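Putative hydantoin racemase (Klebsiella pneumoniae subsp. pneumoniae, PDB 3QVL) catalyses the racemisation of allantoin and probably also interconverts the D and L forms of other 5-monosubstituted hydantoins. Local coordinates at the interface of chains A and B and the interface of chains A and C. Coordinates in Å, arbitrary orientation; residue numbers count along the deposited sequence, not the author numbering. Chains: chain A/B/C, Putative hydantoin racemase.

Contact 1: the interface of chains A and B. Residues chain A 87, 99, 103, 132, 134; chain B 103, 106-107, 134.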
# COMPACT_ATOMS: atom_id res chain seq x y z
N ARG A 87 -14.28 -1.62 -22.89
CA ARG A 87 -14.80 -0.30 -22.53
C ARG A 87 -14.42 0.77 -23.56
O ARG A 87 -15.17 1.72 -23.78
CB ARG A 87 -14.35 0.10 -21.13
CG ARG A 87 -15.10 -0.65 -20.04
CD ARG A 87 -14.69 -0.22 -18.65
NE ARG A 87 -15.47 -0.95 -17.65
CZ ARG A 87 -15.27 -0.90 -16.34
NH1 ARG A 87 -14.31 -0.14 -15.83
NH2 ARG A 87 -16.05 -1.62 -15.54
N GLU A 99 -15.42 -8.04 -11.03
CA GLU A 99 -15.61 -6.65 -10.64
C GLU A 99 -16.93 -6.46 -9.88
O GLU A 99 -16.94 -5.95 -8.76
CB GLU A 99 -15.58 -5.75 -11.88
CG GLU A 99 -15.83 -4.27 -11.63
CD GLU A 99 -16.01 -3.48 -12.92
OE1 GLU A 99 -16.53 -4.04 -13.91
OE2 GLU A 99 -15.63 -2.29 -12.94
N HIS A 103 -17.53 -5.77 -5.84
CA HIS A 103 -18.23 -4.52 -5.52
C HIS A 103 -19.43 -4.76 -4.61
O HIS A 103 -19.60 -4.05 -3.61
CB HIS A 103 -18.67 -3.79 -6.80
CG HIS A 103 -17.62 -2.91 -7.40
ND1 HIS A 103 -16.53 -3.39 -8.09
CD2 HIS A 103 -17.51 -1.56 -7.42
CE1 HIS A 103 -15.79 -2.39 -8.50
NE2 HIS A 103 -16.35 -1.26 -8.10
N TYR A 132 -8.50 -3.63 -8.70
CA TYR A 132 -9.78 -3.02 -8.33
C TYR A 132 -9.74 -2.33 -6.96
O TYR A 132 -10.60 -1.52 -6.64
CB TYR A 132 -10.92 -4.04 -8.37
CG TYR A 132 -11.16 -4.69 -9.73
CD1 TYR A 132 -10.88 -4.01 -10.92
CD2 TYR A 132 -11.70 -5.97 -9.81
CE1 TYR A 132 -11.11 -4.60 -12.16
CE2 TYR A 132 -11.93 -6.57 -11.05
CZ TYR A 132 -11.63 -5.88 -12.21
OH TYR A 132 -11.86 -6.48 -13.43
N PHE A 134 -9.53 -4.02 -3.85
CA PHE A 134 -10.29 -4.76 -2.84
C PHE A 134 -9.45 -5.77 -2.05
O PHE A 134 -10.00 -6.63 -1.35
CB PHE A 134 -11.50 -5.46 -3.46
CG PHE A 134 -12.51 -4.52 -4.07
CD1 PHE A 134 -13.09 -3.51 -3.31
CD2 PHE A 134 -12.89 -4.66 -5.40
CE1 PHE A 134 -14.03 -2.64 -3.87
CE2 PHE A 134 -13.83 -3.81 -5.97
CZ PHE A 134 -14.40 -2.79 -5.20
N HIS B 103 -17.92 3.72 -6.29
CA HIS B 103 -18.15 2.42 -6.93
C HIS B 103 -18.55 2.57 -8.40
O HIS B 103 -18.01 1.88 -9.26
CB HIS B 103 -19.20 1.61 -6.17
CG HIS B 103 -18.65 0.82 -5.02
ND1 HIS B 103 -18.27 1.39 -3.83
CD2 HIS B 103 -18.44 -0.51 -4.88
CE1 HIS B 103 -17.83 0.45 -3.01
NE2 HIS B 103 -17.92 -0.71 -3.63
N THR B 106 -15.64 3.90 -10.89
CA THR B 106 -14.66 2.92 -11.34
C THR B 106 -15.20 2.02 -12.45
O THR B 106 -14.43 1.31 -13.11
CB THR B 106 -14.15 2.04 -10.17
OG1 THR B 106 -15.25 1.29 -9.62
CG2 THR B 106 -13.52 2.90 -9.07
N MET B 107 -16.51 2.05 -12.66
CA MET B 107 -17.16 1.24 -13.68
C MET B 107 -17.27 1.96 -15.03
O MET B 107 -17.54 1.33 -16.06
CB MET B 107 -18.55 0.80 -13.21
CG MET B 107 -18.54 -0.14 -12.02
SD MET B 107 -20.20 -0.61 -11.51
CE MET B 107 -19.84 -1.55 -10.03
N PHE B 134 -10.25 2.88 -2.92
CA PHE B 134 -10.30 3.57 -4.21
C PHE B 134 -9.26 4.69 -4.36
O PHE B 134 -9.36 5.51 -5.28
CB PHE B 134 -11.70 4.12 -4.48
CG PHE B 134 -12.77 3.07 -4.58
CD1 PHE B 134 -12.66 2.03 -5.51
CD2 PHE B 134 -13.90 3.12 -3.77
CE1 PHE B 134 -13.65 1.05 -5.61
CE2 PHE B 134 -14.89 2.15 -3.87
CZ PHE B 134 -14.77 1.11 -4.78
O HOH W 1 -14.38 -1.24 -10.96

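Contact 2: the interface of chains A and B. Residues chain A 214, 218-220, 222; chain B 108, 193, 199-201.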
# COMPACT_ATOMS: atom_id res chain seq x y z
N LEU A 214 -26.54 1.65 -14.21
CA LEU A 214 -25.84 2.69 -14.97
C LEU A 214 -26.70 3.26 -16.10
O LEU A 214 -26.69 4.47 -16.34
CB LEU A 214 -24.51 2.16 -15.52
CG LEU A 214 -23.39 1.95 -14.49
CD1 LEU A 214 -22.30 1.05 -15.05
CD2 LEU A 214 -22.80 3.27 -14.01
N GLY A 218 -28.35 7.12 -16.53
CA GLY A 218 -27.93 7.84 -17.73
C GLY A 218 -26.42 7.96 -17.80
O GLY A 218 -25.89 8.98 -18.25
N LEU A 219 -25.73 6.92 -17.33
CA LEU A 219 -24.28 6.90 -17.31
C LEU A 219 -23.72 5.80 -18.20
O LEU A 219 -24.23 4.68 -18.23
CB LEU A 219 -23.75 6.72 -15.88
CG LEU A 219 -24.01 7.83 -14.85
CD1 LEU A 219 -23.69 7.33 -13.45
CD2 LEU A 219 -23.22 9.10 -15.16
N ALA A 220 -22.67 6.15 -18.94
CA ALA A 220 -21.96 5.21 -19.80
C ALA A 220 -20.46 5.46 -19.68
O ALA A 220 -20.04 6.42 -19.03
CB ALA A 220 -22.42 5.35 -21.24
N SER A 222 -16.85 6.71 -19.99
CA SER A 222 -16.26 7.99 -20.36
C SER A 222 -15.43 7.84 -21.62
O SER A 222 -14.56 6.97 -21.70
CB SER A 222 -15.39 8.53 -19.23
OG SER A 222 -14.82 9.78 -19.58
N VAL B 108 -17.05 3.28 -15.03
CA VAL B 108 -17.20 4.09 -16.25
C VAL B 108 -15.94 4.89 -16.62
O VAL B 108 -15.89 5.52 -17.67
CB VAL B 108 -18.43 5.04 -16.18
CG1 VAL B 108 -19.73 4.24 -16.27
CG2 VAL B 108 -18.40 5.89 -14.91
N THR B 193 -23.36 16.09 -16.66
CA THR B 193 -23.02 14.95 -17.51
C THR B 193 -23.29 15.27 -18.99
O THR B 193 -22.46 14.99 -19.86
CB THR B 193 -23.78 13.67 -17.08
OG1 THR B 193 -23.37 13.29 -15.76
CG2 THR B 193 -23.51 12.51 -18.03
N PRO B 199 -19.11 11.22 -17.43
CA PRO B 199 -19.92 10.87 -16.27
C PRO B 199 -19.66 11.80 -15.08
O PRO B 199 -18.54 11.86 -14.57
CB PRO B 199 -19.46 9.44 -15.94
CG PRO B 199 -18.87 8.93 -17.20
CD PRO B 199 -18.25 10.11 -17.86
N VAL B 200 -20.69 12.54 -14.69
CA VAL B 200 -20.67 13.32 -13.46
C VAL B 200 -21.65 12.63 -12.52
O VAL B 200 -22.86 12.62 -12.78
CB VAL B 200 -21.05 14.80 -13.70
CG1 VAL B 200 -20.95 15.60 -12.40
CG2 VAL B 200 -20.15 15.42 -14.76
N ILE B 201 -21.12 12.05 -11.46
CA ILE B 201 -21.86 11.06 -10.67
C ILE B 201 -22.37 11.60 -9.33
O ILE B 201 -21.60 12.13 -8.53
CB ILE B 201 -21.03 9.77 -10.48
CG1 ILE B 201 -20.71 9.15 -11.84
CG2 ILE B 201 -21.77 8.76 -9.59
CD1 ILE B 201 -19.47 8.29 -11.86

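Contact 3: the interface of chains A and C. Residues chain A 40-42, 52-53, 56, 238; chain C 56, 235-236, 239, 242.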
# COMPACT_ATOMS: atom_id res chain seq x y z
N ALA A 40 -14.84 -18.11 -32.07
CA ALA A 40 -13.53 -18.74 -32.00
C ALA A 40 -12.86 -18.44 -30.67
O ALA A 40 -12.95 -17.32 -30.16
CB ALA A 40 -12.66 -18.27 -33.15
N GLY A 41 -12.20 -19.44 -30.10
CA GLY A 41 -11.48 -19.26 -28.85
C GLY A 41 -11.20 -20.53 -28.07
O GLY A 41 -10.80 -21.55 -28.63
N VAL A 42 -11.43 -20.45 -26.77
CA VAL A 42 -11.06 -21.50 -25.83
C VAL A 42 -12.30 -21.97 -25.05
O VAL A 42 -13.11 -21.15 -24.63
CB VAL A 42 -9.91 -21.00 -24.89
CG1 VAL A 42 -10.38 -19.90 -23.93
CG2 VAL A 42 -9.26 -22.14 -24.15
N ALA A 52 -5.83 -14.25 -22.68
CA ALA A 52 -5.44 -13.44 -23.83
C ALA A 52 -6.29 -13.76 -25.05
O ALA A 52 -6.69 -12.87 -25.80
CB ALA A 52 -3.96 -13.61 -24.13
N ILE A 53 -6.56 -15.05 -25.25
CA ILE A 53 -7.44 -15.51 -26.33
C ILE A 53 -8.87 -15.05 -26.09
O ILE A 53 -9.52 -14.52 -26.99
CB ILE A 53 -7.37 -17.06 -26.49
CG1 ILE A 53 -5.99 -17.48 -26.99
CG2 ILE A 53 -8.46 -17.55 -27.45
CD1 ILE A 53 -5.74 -18.97 -26.92
N VAL A 56 -9.84 -11.26 -26.90
CA VAL A 56 -10.14 -10.95 -28.30
C VAL A 56 -11.54 -11.46 -28.68
O VAL A 56 -12.27 -10.79 -29.43
CB VAL A 56 -9.05 -11.49 -29.26
CG1 VAL A 56 -9.51 -11.45 -30.72
CG2 VAL A 56 -7.77 -10.67 -29.10
N GLN A 238 -6.80 -11.52 -39.07
CA GLN A 238 -7.92 -11.99 -38.25
C GLN A 238 -8.61 -10.88 -37.44
O GLN A 238 -9.73 -11.06 -36.97
CB GLN A 238 -7.44 -13.11 -37.32
CG GLN A 238 -6.47 -12.65 -36.23
CD GLN A 238 -5.69 -13.79 -35.61
OE1 GLN A 238 -5.95 -14.19 -34.47
NE2 GLN A 238 -4.72 -14.33 -36.34
N VAL C 56 -2.19 -11.25 -28.56
CA VAL C 56 -2.37 -12.46 -29.37
C VAL C 56 -1.29 -12.55 -30.46
O VAL C 56 -0.79 -13.64 -30.76
CB VAL C 56 -3.80 -12.55 -29.96
CG1 VAL C 56 -3.89 -13.62 -31.05
CG2 VAL C 56 -4.80 -12.85 -28.86
N LEU C 235 -8.23 -25.28 -29.39
CA LEU C 235 -8.42 -23.88 -29.76
C LEU C 235 -9.11 -23.83 -31.12
O LEU C 235 -8.74 -24.56 -32.04
CB LEU C 235 -7.08 -23.14 -29.80
CG LEU C 235 -6.21 -23.21 -28.53
CD1 LEU C 235 -4.84 -22.59 -28.78
CD2 LEU C 235 -6.89 -22.56 -27.33
N SER C 236 -10.13 -22.98 -31.24
CA SER C 236 -10.94 -22.91 -32.45
C SER C 236 -10.67 -21.67 -33.30
O SER C 236 -10.17 -20.66 -32.80
CB SER C 236 -12.43 -23.00 -32.10
OG SER C 236 -12.82 -21.95 -31.23
N PHE C 239 -7.45 -19.05 -33.62
CA PHE C 239 -6.55 -19.34 -32.51
C PHE C 239 -5.95 -20.75 -32.55
O PHE C 239 -5.08 -21.07 -31.74
CB PHE C 239 -7.26 -19.12 -31.17
CG PHE C 239 -7.89 -17.76 -31.03
CD1 PHE C 239 -7.11 -16.63 -30.81
CD2 PHE C 239 -9.28 -17.62 -31.10
CE1 PHE C 239 -7.71 -15.37 -30.68
CE2 PHE C 239 -9.88 -16.37 -30.96
CZ PHE C 239 -9.09 -15.25 -30.75
N LEU C 242 -2.05 -21.49 -32.27
CA LEU C 242 -1.29 -20.88 -31.16
C LEU C 242 -0.56 -21.87 -30.26
O LEU C 242 0.50 -21.55 -29.72
CB LEU C 242 -2.19 -19.97 -30.32
CG LEU C 242 -2.65 -18.64 -30.92
CD1 LEU C 242 -3.67 -17.97 -30.01
CD2 LEU C 242 -1.47 -17.70 -31.18

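Contact 1: the interface of chains A and B
The hydroxyl OG1 of B:Thr106 is gripped from both chains. The site is a two-fold subunit interface in which helix 97-108 of one chain packs against the same helix of the other. OG1 donates to the carbonyl O of B:His103 one turn back in its helix, 2.8 Å away. It also pairs with the imidazole NE2 of A:His103 at 3.2 Å, and with a water. OG1 stands between the backbone N and the carbonyl carbon (chi1 62°), which allows the bond back to its own helix. The water lies 2.6 Å from the carboxylate OE2 of A:Glu99, bridging the chains.

The same OE2 takes NH2 of A:Arg87 on its syn lone pair, close to the guanidinium plane. This salt bridge within chain A probably helps to orient the guanidinium, whose NH1 reaches the carbonyl O of B:Thr106 at 3.1 Å. The carbonyl O of B:Met107 sits over the centre of the guanidinium face.

The imidazole of A:His103 is held by ND1 donating to the backbone O of A:Glu99. A:Phe134 CZ lies over one face and B:Met107 CE over the other. The two His103 rings meet edge to face, planes 80° apart. Beside them the Phe134 rings touch at their rims, A:Phe134 CZ lying 3.9 Å from B:Phe134 CE1.

Contact 2: the interface of chains A and B
A:Ser222 N donates to the carbonyl O of B:Val108 at 2.8 Å, in this subunit interface of a HyuE-family (Asp/Glu/hydantoin) racemase. The bond is nearly straight, 174° at the hydrogen. It ties the segment after helix 203-216 of chain A to the end of helix 97-108 in chain B.

The close packing surrounds this bond. B:Pro199 lays its ring edge along the chain A backbone. Its CG meets the carbonyl O of A:Ala220 at 3.3 Å, and its CD meets CB of A:Ser222 at 3.5 Å. CG1 of B:Val108, anti to its own carbonyl carbon (chi1 -71°), is the branch turned to the same A:Ala220 oxygen, 3.5 Å away.

A:Leu219 hides 64 Å² of its surface against chain B, yet its contacts are wider. The two methyls fork between different partners. CD1 meets CG1 of B:Ile201 at 3.8 Å, while CD2 lies over CA and CB of B:Pro199. A:Leu214 and B:Val108 only brush past each other in opposite directions.

The packing is looser still near B:Thr193. Its OG1 stays 4.2 Å from CD2 of A:Leu219. This hydroxyl instead accepts the backbone N of B:Val200, bracing helix 189-196 against strand 200-201.

Contact 3: the interface of chains A and C
Helix 48-68 and the loop 40-42 of chain A receive the C-terminal segment of chain C, which includes the short 3-10 helix 237-239. C:Phe239 is the main insert and hides 59 Å² against chain A. CG2 of A:Ile53 stands over the centre of its ring face, 3.6 Å from the centroid. A:Val56 CG1 comes to the ring edge in plane, 3.8 Å from CZ. Another part of the rim faces the loop, where CE2 is 3.3 Å from the carbonyl O of A:Ala40.

With CG1 anti to the carbonyl carbon (chi1 -67°), the CG2 methyl of A:Ile53 lies anti to the backbone N, and the two branches meet different partners. CG2 covers the phenyl ring. The other branch runs to the leucines: CG1 meets C:Leu242 CD1, and CD1 meets C:Leu235 CD2, both at 3.8 Å.

A polar clamp closes the loop side. A:Gly41 N donates to the hydroxyl OG of C:Ser236 at 2.8 Å. In return, C:Ser236 N donates to A:Gly41 O at 3.0 Å, in the carbonyl plane. Both backbone polar atoms of the glycine are thereby paired with one residue of chain C.

Near the two-fold, the Val56 side chains of both chains cross and meet through their CG2 methyls, 3.7 Å apart. The patch docks the C-terminal segment of one subunit onto its neighbour and helps join chains A and C in the deposited hexamer.

Contact 1 and contact 2 are parts of one A-B interface, their C-alpha centres about 14 Å apart. Helix 97-108 of chain B runs through both: B:Thr106 and B:Met107 serve contact 1, and the next residue, B:Val108, serves contact 2. Contact 3 belongs to a different interface, its C-alpha centre about 27 Å from that of contact 1 and 32 Å from that of contact 2. It uses helix 48-68 and the C-terminal segment instead. Each interface is two-fold symmetric. Chain A thus pairs with two neighbours through separate surfaces, which can build the six-subunit deposited assembly; the structure alone does not show that this is the form in solution.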